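Long-range contacts in aromatic amino acid aminotransferase I (Candida albicans WO-1, PDB 6HNU), which probably catalyses the pyridoxal-phosphate-dependent transfer of the amino group between aromatic L-amino acids and 2-oxoglutarate: residues V58-T64 against E78-E84; F298-L302 against Y352-L356. Where two conformers were deposited one is given. Numbering follows the deposited sequence.

Interaction 1: V58-T64 against E78-E84; sequences VTADIPT and ENKTTIE
Val58-Ile62 and Thr81-Glu84 are extended (phi about -97 to -140°, psi 120 to 158°) and form a two-stranded antiparallel beta-hairpin with a long connection lacking helix or strand; the axes approach to 4.6 Å, with 156° between N-to-C directions. The bridges Thr59-Glu84 and Asp61-Thr82 are non-hydrogen-bonded pairs (CA-CA 4.4 and 4.5 Å), Ala60-Ile83 and Ile62-Thr81 hydrogen-bonded ones (5.4 and 5.5 Å). Each of the latter is closed by two backbone hydrogen bonds: Ala60 N-Ile83 O 3.0 Å, Ile83 N-Ala60 O, Ile62 N-Thr81 O and Thr81 N-Ile62 O 2.9 Å.

Beyond the ladder, Asn79 (chi1 t) accepts Thr64 N at OD1 (2.9 Å), while its ND2 donates to Pro74 O; Thr64 (chi1 p) donates from OG1 to Glu78 O (2.8 Å). Water 2 donates to Thr64 O (2.6 Å) and Asn79 OD1 (2.9 Å).

On the face bearing Thr59, Asp61, Thr82 and Glu84, Thr82 OG1 (chi1 m) donates to Asp61 OD1 (chi1 m) at 2.5 Å. Asp61 OD2 lies 4.0 Å from Lys80 NZ, too far for a salt bridge, so water 1 mediates, donating to OD2 (2.4 Å) and accepting from NZ (3.2 Å). Glu84 OE2 forms a salt bridge with Lys57 NZ.

On the face bearing Ala60, Ile62, Thr81 and Ile83, both isoleucines are chi1 p, chi2 t; Ile62 CD1 meets Ile83 CG2 at 3.9 Å. This face rests on helix 334-377, where Trp347 NE1 hydrogen-bonds to Pro63 O. Along its other edge, strand 57-62 pairs antiparallel with a strand of the second subunit, where the two Thr59 hydroxyls hydrogen-bond.

Interaction 2: F298-L302 against Y352-L356; sequences FSKVL and YLDWL. With PLP (pyridoxal-5'-phosphate), chain I.
Phe298-Val301 is a type I beta turn (Ser299 -58/-45°, Lys300 -94/-2°), in which Phe298 O accepts Val301 N (3.1 Å) and also Leu302 N (2.8 Å). It faces one side of Tyr352-Leu356, on helix 334-377; the nearest CA pair, Val301-Leu356, is 7.6 Å apart, so side chains fill the gap.

The polar link between the segments is one hydrogen bond, from Trp355 NE1 to Val301 O (2.9 Å, 154°), with Trp355 at chi1 t and chi2 -94° bringing the indole edge to the carbonyl.

Apolar contacts centre on Val301 (chi1 t), whose CG1 lies 3.6 Å from Leu356 CD2, 3.9 Å from Trp355 CD1 and 4.0 Å from Tyr352 CE1. Leu302 CD2 reaches the edge of the Tyr352 ring at CE1 (4.5 Å).

The turn follows strand 292-297 of the large mixed sheet and carries Lys300, the lysine characteristic of fold-type I PLP enzymes, at the cofactor.

Of the aromatic contacts, Tyr352 (chi1 t) brings OH to the edge of the Phe298 ring, 3.5 Å from CE1. Outside the segments, Tyr352 meets His121 edge-to-face.

Towards the cofactor, Ser299 OG donates to PLP O2P (2.7 Å), and Lys300 NZ is hydrogen-bonded to Tyr105 OH of the second subunit.

Interaction 1 closes before interaction 2 opens along the chain, and their centres lie about 16 Å apart on the same side of the chain's centre. Helix 334-377 joins them: one part of it packs on the hairpin, and a later part supplies residues 352-356. Direct contact is made where Pro63 CG packs on Trp355 CZ3 at 4.0 Å. Interaction 1 lies at the periphery, about 27 Å from the chain's centre, against about 13 Å for buried interaction 2. Since both touch the second subunit, this helix connects the intersubunit sheet with the turn at the cofactor site, to which the second subunit contributes Tyr105.

Interaction 1: V58-T64 against E78-E84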
loop_
_atom_site.group_PDB
_atom_site.type_symbol
_atom_site.label_atom_id
_atom_site.label_comp_id
_atom_site.label_asym_id
_atom_site.label_seq_id
_atom_site.Cartn_x
_atom_site.Cartn_y
_atom_site.Cartn_z
ATOM N N VAL B 58 5.031 19.248 10.341
ATOM C CA VAL B 58 5.595 18.030 10.983
ATOM C C VAL B 58 7.094 18.266 11.150
ATOM O O VAL B 58 7.726 18.991 10.287
ATOM C CB VAL B 58 5.292 16.754 10.184
ATOM C CG1 VAL B 58 5.924 16.755 8.810
ATOM C CG2 VAL B 58 5.759 15.539 10.957
ATOM N N THR B 59 7.643 17.762 12.249
ATOM C CA THR B 59 9.101 17.844 12.510
ATOM C C THR B 59 9.591 16.453 12.879
ATOM O O THR B 59 8.767 15.636 13.297
ATOM C CB THR B 59 9.433 18.878 13.597
ATOM O OG1 THR B 59 9.100 18.305 14.859
ATOM C CG2 THR B 59 8.694 20.181 13.407
ATOM N N ALA B 60 10.885 16.209 12.702
ATOM C CA ALA B 60 11.578 15.040 13.259
ATOM C C ALA B 60 12.967 15.449 13.759
ATOM O O ALA B 60 13.586 16.344 13.169
ATOM C CB ALA B 60 11.678 13.949 12.230
ATOM N N ASP B 61 13.438 14.777 14.813
ATOM C CA ASP B 61 14.820 14.910 15.304
ATOM C C ASP B 61 15.592 13.715 14.773
ATOM O O ASP B 61 15.097 12.577 14.944
ATOM C CB ASP B 61 14.832 14.984 16.821
ATOM C CG ASP B 61 14.282 16.280 17.386
ATOM O OD1 ASP B 61 13.928 17.213 16.588
ATOM O OD2 ASP B 61 14.235 16.334 18.627
ATOM N N ILE B 62 16.702 13.978 14.078
ATOM C CA ILE B 62 17.506 12.957 13.366
ATOM C C ILE B 62 18.973 13.149 13.703
ATOM O O ILE B 62 19.374 14.234 14.123
ATOM C CB ILE B 62 17.225 13.051 11.855
ATOM C CG1 ILE B 62 17.875 14.281 11.224
ATOM C CG2 ILE B 62 15.705 13.020 11.649
ATOM C CD1 ILE B 62 17.552 14.459 9.738
ATOM N N PRO B 63 19.803 12.100 13.537
ATOM C CA PRO B 63 21.245 12.233 13.773
ATOM C C PRO B 63 21.953 13.045 12.682
ATOM O O PRO B 63 21.316 13.308 11.632
ATOM C CB PRO B 63 21.727 10.774 13.868
ATOM C CG PRO B 63 20.725 9.993 13.060
ATOM C CD PRO B 63 19.400 10.705 13.267
ATOM N N THR B 64 23.220 13.434 12.936
ATOM C CA THR B 64 23.978 14.387 12.084
ATOM C C THR B 64 25.164 13.681 11.442
ATOM O O THR B 64 25.942 13.006 12.111
ATOM C CB THR B 64 24.398 15.644 12.859
ATOM O OG1 THR B 64 25.187 15.233 13.976
ATOM C CG2 THR B 64 23.193 16.433 13.325
ATOM N N GLU B 78 25.014 17.542 19.635
ATOM C CA GLU B 78 25.612 17.781 18.302
ATOM C C GLU B 78 25.118 16.698 17.325
ATOM O O GLU B 78 25.155 16.965 16.135
ATOM C CB GLU B 78 27.131 17.910 18.430
ATOM C CG GLU B 78 27.544 19.278 18.984
ATOM C CD GLU B 78 26.947 20.475 18.250
ATOM O OE1 GLU B 78 27.347 20.735 17.085
ATOM O OE2 GLU B 78 26.081 21.155 18.835
ATOM N N ASN B 79 24.664 15.546 17.823
ATOM C CA ASN B 79 24.106 14.439 16.981
ATOM C C ASN B 79 22.572 14.533 16.917
ATOM O O ASN B 79 21.909 13.485 16.767
ATOM C CB ASN B 79 24.520 13.058 17.504
ATOM C CG ASN B 79 24.256 11.949 16.502
ATOM O OD1 ASN B 79 24.367 12.170 15.286
ATOM N ND2 ASN B 79 23.895 10.774 17.006
ATOM N N LYS B 80 22.005 15.743 16.966
ATOM C CA LYS B 80 20.539 15.925 16.799
ATOM C C LYS B 80 20.311 17.174 15.981
ATOM O O LYS B 80 20.749 18.250 16.414
ATOM C CB LYS B 80 19.776 16.069 18.114
ATOM C CG LYS B 80 18.257 16.070 17.963
ATOM C CD LYS B 80 17.526 15.739 19.263
ATOM C CE LYS B 80 17.692 16.775 20.361
ATOM N NZ LYS B 80 17.594 18.152 19.819
ATOM N N THR B 81 19.651 17.026 14.843
ATOM C CA THR B 81 19.102 18.190 14.094
ATOM C C THR B 81 17.588 17.999 13.937
ATOM O O THR B 81 17.124 16.835 13.829
ATOM C CB THR B 81 19.893 18.417 12.801
ATOM O OG1 THR B 81 19.621 19.744 12.336
ATOM C CG2 THR B 81 19.565 17.422 11.713
ATOM N N THR B 82 16.840 19.099 13.979
ATOM C CA THR B 82 15.380 19.097 13.776
ATOM C C THR B 82 15.107 19.472 12.318
ATOM O O THR B 82 15.477 20.588 11.911
ATOM C CB THR B 82 14.666 19.984 14.805
ATOM O OG1 THR B 82 14.998 19.470 16.099
ATOM C CG2 THR B 82 13.164 20.046 14.598
ATOM N N ILE B 83 14.462 18.578 11.574
ATOM C CA ILE B 83 13.933 18.891 10.218
ATOM C C ILE B 83 12.450 19.248 10.392
ATOM O O ILE B 83 11.768 18.642 11.220
ATOM C CB ILE B 83 14.161 17.728 9.228
ATOM C CG1 ILE B 83 13.706 16.397 9.834
ATOM C CG2 ILE B 83 15.622 17.685 8.808
ATOM C CD1 ILE B 83 13.608 15.229 8.869
ATOM N N GLU B 84 11.996 20.204 9.607
ATOM C CA GLU B 84 10.639 20.760 9.643
ATOM C C GLU B 84 10.085 20.758 8.224
ATOM O O GLU B 84 10.797 21.207 7.290
ATOM C CB GLU B 84 10.671 22.184 10.183
ATOM C CG GLU B 84 11.136 22.261 11.620
ATOM C CD GLU B 84 10.764 23.589 12.260
ATOM O OE1 GLU B 84 11.034 24.610 11.612
ATOM O OE2 GLU B 84 10.141 23.591 13.367
HETATM O O HOH W 1 14.422 18.636 19.339
HETATM O O HOH W 2 26.982 13.183 14.519
#

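Interaction 2: F298-L302 against Y352-L356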
loop_
_atom_site.group_PDB
_atom_site.type_symbol
_atom_site.label_atom_id
_atom_site.label_comp_id
_atom_site.label_asym_id
_atom_site.label_seq_id
_atom_site.Cartn_x
_atom_site.Cartn_y
_atom_site.Cartn_z
ATOM N N PHE B 298 13.853 1.363 1.892
ATOM C CA PHE B 298 14.474 2.003 3.085
ATOM C C PHE B 298 14.344 1.137 4.340
ATOM O O PHE B 298 14.882 1.511 5.395
ATOM C CB PHE B 298 13.822 3.348 3.343
ATOM C CG PHE B 298 14.250 4.395 2.362
ATOM C CD1 PHE B 298 15.593 4.654 2.140
ATOM C CD2 PHE B 298 13.300 5.142 1.687
ATOM C CE1 PHE B 298 15.979 5.691 1.305
ATOM C CE2 PHE B 298 13.690 6.143 0.814
ATOM C CZ PHE B 298 15.025 6.376 0.584
ATOM N N SER B 299 13.662 -0.007 4.262
ATOM C CA SER B 299 13.284 -0.769 5.482
ATOM C C SER B 299 14.502 -1.151 6.314
ATOM O O SER B 299 14.401 -0.994 7.544
ATOM C CB SER B 299 12.405 -1.964 5.156
ATOM O OG SER B 299 11.156 -1.488 4.723
ATOM N N LYS B 300 15.580 -1.646 5.711
ATOM C CA LYS B 300 16.734 -2.184 6.466
ATOM C C LYS B 300 17.798 -1.096 6.655
ATOM O O LYS B 300 18.833 -1.389 7.302
ATOM C CB LYS B 300 17.401 -3.359 5.762
ATOM C CG LYS B 300 16.486 -4.375 5.114
ATOM C CD LYS B 300 15.521 -5.002 6.033
ATOM C CE LYS B 300 14.636 -5.949 5.245
ATOM N NZ LYS B 300 13.697 -6.684 6.116
ATOM N N VAL B 301 17.557 0.103 6.100
ATOM C CA VAL B 301 18.537 1.228 6.078
ATOM C C VAL B 301 18.068 2.325 7.036
ATOM O O VAL B 301 18.879 2.791 7.872
ATOM C CB VAL B 301 18.772 1.756 4.655
ATOM C CG1 VAL B 301 19.610 3.016 4.690
ATOM C CG2 VAL B 301 19.406 0.703 3.754
ATOM N N LEU B 302 16.810 2.742 6.958
ATOM C CA LEU B 302 16.263 3.777 7.852
ATOM C C LEU B 302 15.335 3.098 8.861
ATOM O O LEU B 302 15.741 2.978 10.047
ATOM C CB LEU B 302 15.564 4.845 7.004
ATOM C CG LEU B 302 16.429 5.591 5.989
ATOM C CD1 LEU B 302 15.597 6.658 5.297
ATOM C CD2 LEU B 302 17.682 6.226 6.608
ATOM N N TYR B 352 24.139 10.729 3.376
ATOM C CA TYR B 352 23.472 9.408 3.208
ATOM C C TYR B 352 24.591 8.378 3.010
ATOM O O TYR B 352 24.549 7.292 3.598
ATOM C CB TYR B 352 22.470 9.438 2.051
ATOM C CG TYR B 352 21.645 8.180 1.934
ATOM C CD1 TYR B 352 20.963 7.684 3.034
ATOM C CD2 TYR B 352 21.487 7.531 0.715
ATOM C CE1 TYR B 352 20.202 6.531 2.942
ATOM C CE2 TYR B 352 20.720 6.382 0.608
ATOM C CZ TYR B 352 20.043 5.910 1.720
ATOM O OH TYR B 352 19.313 4.749 1.660
ATOM N N LEU B 353 25.590 8.698 2.189
ATOM C CA LEU B 353 26.754 7.796 2.038
ATOM C C LEU B 353 27.394 7.580 3.413
ATOM O O LEU B 353 27.760 6.440 3.689
ATOM C CB LEU B 353 27.729 8.376 1.020
ATOM C CG LEU B 353 27.276 8.326 -0.425
ATOM C CD1 LEU B 353 28.275 9.075 -1.305
ATOM C CD2 LEU B 353 27.089 6.889 -0.914
ATOM N N ASP B 354 27.564 8.629 4.238
ATOM C CA ASP B 354 28.156 8.441 5.577
ATOM C C ASP B 354 27.308 7.423 6.354
ATOM O O ASP B 354 27.865 6.598 7.144
ATOM C CB ASP B 354 28.259 9.751 6.357
ATOM C CG ASP B 354 29.201 10.810 5.796
ATOM O OD1 ASP B 354 30.214 10.440 5.202
ATOM O OD2 ASP B 354 28.936 11.999 6.060
ATOM N N TRP B 355 25.989 7.542 6.234
ATOM C CA TRP B 355 25.061 6.656 6.954
ATOM C C TRP B 355 25.277 5.212 6.488
ATOM O O TRP B 355 25.374 4.299 7.353
ATOM C CB TRP B 355 23.618 7.118 6.767
ATOM C CG TRP B 355 22.659 6.192 7.434
ATOM C CD1 TRP B 355 21.996 5.138 6.874
ATOM C CD2 TRP B 355 22.319 6.210 8.813
ATOM N NE1 TRP B 355 21.197 4.547 7.806
ATOM C CE2 TRP B 355 21.384 5.163 9.012
ATOM C CE3 TRP B 355 22.639 7.050 9.886
ATOM C CZ2 TRP B 355 20.780 4.932 10.245
ATOM C CZ3 TRP B 355 22.041 6.812 11.107
ATOM C CH2 TRP B 355 21.133 5.764 11.293
ATOM N N LEU B 356 25.348 5.000 5.182
ATOM C CA LEU B 356 25.540 3.644 4.583
ATOM C C LEU B 356 26.919 3.083 4.957
ATOM O O LEU B 356 27.020 1.855 5.180
ATOM C CB LEU B 356 25.346 3.744 3.072
ATOM C CG LEU B 356 23.996 4.294 2.637
ATOM C CD1 LEU B 356 23.957 4.354 1.129
ATOM C CD2 LEU B 356 22.831 3.460 3.180
HETATM N N1 PLP I . 12.087 -8.890 0.316
HETATM C C2 PLP I . 12.863 -9.732 1.003
HETATM C C2A PLP I . 13.597 -10.794 0.263
HETATM C C3 PLP I . 12.988 -9.635 2.387
HETATM O O3 PLP I . 13.743 -10.573 3.036
HETATM C C4 PLP I . 12.262 -8.636 3.068
HETATM C C4A PLP I . 12.353 -8.536 4.523
HETATM C C5 PLP I . 11.484 -7.737 2.327
HETATM C C6 PLP I . 11.409 -7.922 0.969
HETATM C C5A PLP I . 10.625 -6.691 2.995
HETATM O O4P PLP I . 10.780 -5.400 2.345
HETATM P P PLP I . 9.946 -4.145 2.699
HETATM O O1P PLP I . 10.630 -3.101 1.846
HETATM O O2P PLP I . 10.099 -3.925 4.231
HETATM O O3P PLP I . 8.498 -4.423 2.305
#